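Local coordinates for protein leucine aminopeptidase (Parabacteroides distasonis, PDB 3TC8) that is probably a zinc-dependent exopeptidase of peptidase family M28, with likely aminopeptidase activity and, less certainly, glutaminyl-peptide cyclotransferase activity, at residues 24-27 and 28-32; 115-118 and 119-122. All coordinates share one frame; numbering follows the deposited sequence.

Interaction 1: residues 24-27 and 28-32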
ATOM      1  N   ALA A  24      14.224   2.981   9.317  1.00  9.23           N
ATOM      2  CA  ALA A  24      13.981   3.477   7.971  1.00  9.87           C
ATOM      3  C   ALA A  24      15.012   2.953   6.975  1.00  9.50           C
ATOM      4  O   ALA A  24      14.671   2.779   5.795  1.00 10.11           O
ATOM      5  CB  ALA A  24      13.919   4.978   7.956  1.00 12.36           C
ATOM      6  N   ASP A  25      16.252   2.706   7.389  1.00 10.04           N
ATOM      7  CA  ASP A  25      17.261   2.088   6.523  0.50  9.45           C
ATOM      8  C   ASP A  25      16.768   0.739   6.062  1.00  9.56           C
ATOM      9  O   ASP A  25      16.923   0.348   4.903  1.00  9.89           O
ATOM     10  CB  ASP A  25      18.598   1.849   7.254  0.50 10.63           C
ATOM     11  CG  ASP A  25      19.453   3.106   7.397  0.50 11.04           C
ATOM     12  OD1 ASP A  25      19.229   4.136   6.715  0.50 12.86           O
ATOM     13  OD2 ASP A  25      20.415   3.025   8.205  0.50 15.83           O
ATOM     14  N   SER A  26      16.225  -0.025   6.986  1.00  9.10           N
ATOM     15  CA  SER A  26      15.666  -1.308   6.694  1.00  9.14           C
ATOM     16  C   SER A  26      14.481  -1.247   5.730  1.00  8.56           C
ATOM     17  O   SER A  26      14.409  -2.008   4.756  1.00  9.09           O
ATOM     18  CB  SER A  26      15.274  -2.010   7.993  1.00  9.95           C
ATOM     19  OG  SER A  26      14.493  -3.177   7.759  1.00 10.51           O
ATOM     20  N   ALA A  27      13.563  -0.330   6.012  1.00  8.22           N
ATOM     21  CA  ALA A  27      12.447  -0.150   5.097  1.00  8.12           C
ATOM     22  C   ALA A  27      12.943   0.194   3.685  1.00  8.34           C
ATOM     23  O   ALA A  27      12.418  -0.308   2.694  1.00  8.44           O
ATOM     24  CB  ALA A  27      11.508   0.924   5.635  1.00  9.12           C
ATOM     25  N   TYR A  28      13.898   1.109   3.601  1.00  8.03           N
ATOM     26  CA  TYR A  28      14.452   1.490   2.312  1.00  8.46           C
ATOM     27  C   TYR A  28      15.011   0.278   1.567  1.00  8.74           C
ATOM     28  O   TYR A  28      14.760   0.081   0.379  1.00  9.00           O
ATOM     29  CB  TYR A  28      15.541   2.538   2.539  1.00  9.32           C
ATOM     30  CG  TYR A  28      16.179   3.060   1.285  1.00 10.25           C
ATOM     31  CD1 TYR A  28      17.158   2.356   0.606  1.00 11.81           C
ATOM     32  CD2 TYR A  28      15.786   4.290   0.780  1.00 10.76           C
ATOM     33  CE1 TYR A  28      17.719   2.909  -0.576  1.00 13.83           C
ATOM     34  CE2 TYR A  28      16.331   4.834  -0.382  1.00 12.42           C
ATOM     35  CZ  TYR A  28      17.273   4.137  -1.045  1.00 12.88           C
ATOM     36  OH  TYR A  28      17.828   4.670  -2.216  1.00 17.17           O
ATOM     37  N   ALA A  29      15.734  -0.572   2.284  1.00  9.10           N
ATOM     38  CA  ALA A  29      16.295  -1.759   1.674  1.00  8.66           C
ATOM     39  C   ALA A  29      15.195  -2.705   1.219  1.00  8.87           C
ATOM     40  O   ALA A  29      15.379  -3.393   0.196  1.00  9.16           O
ATOM     41  CB  ALA A  29      17.255  -2.457   2.631  1.00 10.51           C
ATOM     42  N   TYR A  30      14.082  -2.813   1.958  1.00  8.48           N
ATOM     43  CA  TYR A  30      12.948  -3.621   1.470  1.00  8.04           C
ATOM     44  C   TYR A  30      12.368  -3.066   0.183  1.00  8.45           C
ATOM     45  O   TYR A  30      11.917  -3.833  -0.681  1.00  9.21           O
ATOM     46  CB  TYR A  30      11.872  -3.775   2.544  1.00  8.46           C
ATOM     47  CG  TYR A  30      12.170  -4.704   3.681  1.00  8.10           C
ATOM     48  CD1 TYR A  30      12.632  -5.987   3.437  1.00  8.80           C
ATOM     49  CD2 TYR A  30      11.965  -4.338   4.984  1.00  8.61           C
ATOM     50  CE1 TYR A  30      12.876  -6.881   4.489  1.00  9.98           C
ATOM     51  CE2 TYR A  30      12.195  -5.214   6.023  1.00  8.97           C
ATOM     52  CZ  TYR A  30      12.660  -6.490   5.761  1.00  9.26           C
ATOM     53  OH  TYR A  30      12.881  -7.340   6.826  1.00 11.81           O
ATOM     54  N   VAL A  31      12.287  -1.742   0.040  1.00  8.46           N
ATOM     55  CA  VAL A  31      11.881  -1.151  -1.222  1.00  8.51           C
ATOM     56  C   VAL A  31      12.849  -1.556  -2.317  1.00  8.59           C
ATOM     57  O   VAL A  31      12.438  -1.993  -3.407  1.00  9.36           O
ATOM     58  CB  VAL A  31      11.715   0.398  -1.129  1.00  8.42           C
ATOM     59  CG1 VAL A  31      11.216   0.965  -2.445  1.00  9.53           C
ATOM     60  CG2 VAL A  31      10.783   0.819   0.005  1.00  9.18           C
ATOM     61  N   ALA A  32      14.135  -1.357  -2.055  1.00  8.70           N
ATOM     62  CA  ALA A  32      15.161  -1.678  -3.044  1.00  9.40           C
ATOM     63  C   ALA A  32      15.085  -3.159  -3.460  1.00  9.68           C
ATOM     64  O   ALA A  32      15.275  -3.496  -4.632  1.00 10.09           O
ATOM     65  CB  ALA A  32      16.553  -1.365  -2.447  1.00 10.48           C
TER
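Ala24 O accepts the amide of Tyr28 at 2.9 Å from N to O, the first of four consecutive i to i+4 bonds that wind the first two turns of helix 24-36. Asp25 O takes Ala29 N in the same way at 3.0 Å, while, in one of its two conformers, the carboxylate of Asp25 forms a salt bridge with Arg292, whose guanidinium also makes a cation-pi contact with Tyr28. Ser26 works twice on Tyr30: its O receives Tyr30 N, and its OG lies 3.5 Å from Tyr30 CE2. With OG anti to the backbone N (chi1 169°), the hydroxyl sits beside CE2 and hydrogen-bonds Glu137 OE1. Ala27 O takes Val31 N in turn, and Val31 CG2 comes within 3.3 Å of the same oxygen. Tyr30 is buried against Leu136 and Arg140 of helix 125-144, with OH bonded to Glu57; an alanine here would probably open a gap beside that helix and leave Glu57 without its phenol partner. The pattern is that of the first turns of a regular alpha helix, 24-36, whose Ser26, Ala27 and Tyr30 side chains pack on helix 125-144 of the M28 fold.

Interaction 2: residues 115-118 and 119-122. With EDO (1,2-ethanediol), chain E.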
ATOM      1  N   PRO A 115       6.096   9.666 -25.458  1.00 13.40           N
ATOM      2  CA  PRO A 115       5.117   8.658 -25.887  1.00 13.68           C
ATOM      3  C   PRO A 115       5.719   7.292 -26.148  1.00 12.45           C
ATOM      4  O   PRO A 115       5.007   6.282 -26.048  1.00 12.09           O
ATOM      5  CB  PRO A 115       4.529   9.247 -27.175  1.00 15.05           C
ATOM      6  CG  PRO A 115       5.477  10.258 -27.580  1.00 18.99           C
ATOM      7  CD  PRO A 115       6.178  10.791 -26.416  1.00 14.93           C
ATOM      8  N   SER A 116       7.010   7.233 -26.439  1.00 11.99           N
ATOM      9  CA  SER A 116       7.668   5.935 -26.613  1.00 11.62           C
ATOM     10  C   SER A 116       7.827   5.177 -25.291  1.00 10.81           C
ATOM     11  O   SER A 116       8.221   4.021 -25.344  1.00 12.22           O
ATOM     12  CB  SER A 116       8.988   6.094 -27.346  1.00 13.40           C
ATOM     13  OG  SER A 116       8.755   6.505 -28.711  1.00 17.32           O
ATOM     14  N   LYS A 117       7.566   5.822 -24.151  1.00 11.04           N
ATOM     15  CA  LYS A 117       7.596   5.116 -22.874  1.00 10.84           C
ATOM     16  C   LYS A 117       6.211   4.751 -22.362  1.00 10.07           C
ATOM     17  O   LYS A 117       6.115   4.076 -21.329  1.00 10.66           O
ATOM     18  CB  LYS A 117       8.327   5.944 -21.818  1.00 11.82           C
ATOM     19  CG  LYS A 117       9.787   6.210 -22.140  1.00 14.51           C
ATOM     20  CD  LYS A 117      10.617   4.962 -22.252  1.00 18.41           C
ATOM     21  CE  LYS A 117      12.106   5.281 -22.471  1.00 23.97           C
ATOM     22  NZ  LYS A 117      12.857   3.999 -22.503  1.00 27.71           N
ATOM     23  N   HIS A 118       5.132   5.137 -23.050  1.00 10.84           N
ATOM     24  CA  HIS A 118       3.820   4.932 -22.482  1.00 10.52           C
ATOM     25  C   HIS A 118       3.487   3.481 -22.236  1.00 10.13           C
ATOM     26  O   HIS A 118       2.749   3.168 -21.288  1.00 10.81           O
ATOM     27  CB  HIS A 118       2.749   5.515 -23.395  1.00 11.04           C
ATOM     28  CG  HIS A 118       2.707   7.002 -23.363  1.00 11.57           C
ATOM     29  ND1 HIS A 118       1.952   7.744 -24.249  1.00 13.25           N
ATOM     30  CD2 HIS A 118       3.356   7.885 -22.551  1.00 13.06           C
ATOM     31  CE1 HIS A 118       2.103   9.030 -23.945  1.00 14.28           C
ATOM     32  NE2 HIS A 118       2.941   9.140 -22.911  1.00 14.16           N
ATOM     33  N   ARG A 119       4.048   2.575 -23.052  1.00  9.72           N
ATOM     34  CA  ARG A 119       3.717   1.179 -22.990  1.00 10.61           C
ATOM     35  C   ARG A 119       4.795   0.352 -22.284  1.00 11.55           C
ATOM     36  O   ARG A 119       4.782  -0.884 -22.391  1.00 14.53           O
ATOM     37  CB  ARG A 119       3.421   0.656 -24.404  1.00 11.29           C
ATOM     38  CG  ARG A 119       2.131   1.224 -24.921  1.00 10.57           C
ATOM     39  CD  ARG A 119       1.961   1.059 -26.431  1.00 12.14           C
ATOM     40  NE  ARG A 119       0.756   1.737 -26.943  1.00 12.89           N
ATOM     41  CZ  ARG A 119       0.622   3.054 -27.098  1.00 13.20           C
ATOM     42  NH1 ARG A 119       1.619   3.892 -26.902  1.00 13.39           N
ATOM     43  NH2 ARG A 119      -0.561   3.562 -27.497  1.00 15.27           N
ATOM     44  N   THR A 120       5.665   1.023 -21.522  1.00 10.76           N
ATOM     45  CA  THR A 120       6.765   0.374 -20.805  1.00 12.12           C
ATOM     46  C   THR A 120       6.468   0.272 -19.316  1.00 10.68           C
ATOM     47  O   THR A 120       6.066   1.254 -18.703  1.00 10.45           O
ATOM     48  CB  THR A 120       8.037   1.186 -20.986  1.00 13.15           C
ATOM     49  OG1 THR A 120       8.327   1.277 -22.386  1.00 17.97           O
ATOM     50  CG2 THR A 120       9.241   0.544 -20.303  1.00 14.59           C
ATOM     51  N   PRO A 121       6.613  -0.900 -18.707  1.00  9.74           N
ATOM     52  CA  PRO A 121       6.420  -1.012 -17.255  1.00 10.28           C
ATOM     53  C   PRO A 121       7.337  -0.121 -16.479  1.00  9.96           C
ATOM     54  O   PRO A 121       8.472   0.182 -16.875  1.00 11.03           O
ATOM     55  CB  PRO A 121       6.763  -2.481 -16.957  1.00 11.04           C
ATOM     56  CG  PRO A 121       6.428  -3.187 -18.254  1.00 11.28           C
ATOM     57  CD  PRO A 121       6.908  -2.211 -19.317  1.00 10.91           C
ATOM     58  N   LEU A 122       6.836   0.360 -15.355  1.00 10.29           N
ATOM     59  CA  LEU A 122       7.639   1.205 -14.466  1.00 10.31           C
ATOM     60  C   LEU A 122       8.134   0.396 -13.269  1.00  8.59           C
ATOM     61  O   LEU A 122       7.611  -0.654 -12.921  1.00  9.74           O
ATOM     62  CB  LEU A 122       6.884   2.463 -14.110  1.00 10.58           C
ATOM     63  CG  LEU A 122       5.429   2.358 -13.599  1.00 10.67           C
ATOM     64  CD1 LEU A 122       5.367   1.849 -12.134  1.00 11.86           C
ATOM     65  CD2 LEU A 122       4.701   3.673 -13.755  1.00 12.63           C
TER
HETATM   66  C1  EDO E 404      -0.355   7.621 -28.365  1.00 28.69           C
HETATM   67  O1  EDO E 404      -0.870   6.293 -28.563  1.00 25.60           O
HETATM   68  C2  EDO E 404       1.002   7.584 -27.668  1.00 25.93           C
HETATM   69  O2  EDO E 404       0.972   6.653 -26.584  1.00 20.96           O
HETATM   70  O   HOH W   1      11.040   1.426 -23.089  1.00 25.01           O
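EDO O2 of a bound ethanediol is gripped from two neighbouring residues, by His118 ND1 at 2.8 Å and by Arg119 NH1 at 2.9 Å. Both belong to the type I beta turn Lys117 to Thr120, in the surface loop between strand 96-102 and helix 125-144 of the M28 domain. The diol, probably from the crystallisation liquor, reaches on with O1 to Arg119 NH2, again at 2.9 Å, in the plane of the guanidinium. Arg119 thus holds both hydroxyls with its two terminal nitrogens, each N-H pointing fairly straight at its oxygen (158°), so that three hydrogen bonds hold the diol, two on O2 and one on O1. The guanidinium gets there on a chain extended from CG to NE; it also makes a cation-pi contact with Phe166.

The imidazole meets O2 edge-on, in its own plane, while one face lies against Pro115 CA, 3.5 Å above the ring centre. CG beside the backbone N (chi1 -74°) brings the ring back over Pro115, and NE2 is tied to the carbonyl of Asp112, so both ring nitrogens have partners and the ring's flip is settled.

Across the turn, Thr120 N donates to Lys117 O at 3.1 Å, but the donor stands 59° out of the carbonyl plane. Thr120 also approaches that carbonyl with CB. Farther out, a water joins the two side chains, accepting from Lys117 NZ and lying 2.8 Å from Thr120 OG1.

Following the chain from its N terminus, interaction 1 comes first, within helix 24-36, and is complete before interaction 2 begins in the loop between strand 96-102 and helix 125-144. The two neither nest nor cross, and each closes only a short local turn: a helical one in the first, a beta turn in the second. Their centres lie 26 Å apart, and their nearest atoms stay about 11 Å from each other. The shared element is helix 125-144, which takes the side chains of Ser26, Ala27 and Tyr30 and follows directly after the loop holding residues 115-122. The zinc is about 14 Å from the side chains of both Val31 and His118, so neither contact reaches the metal.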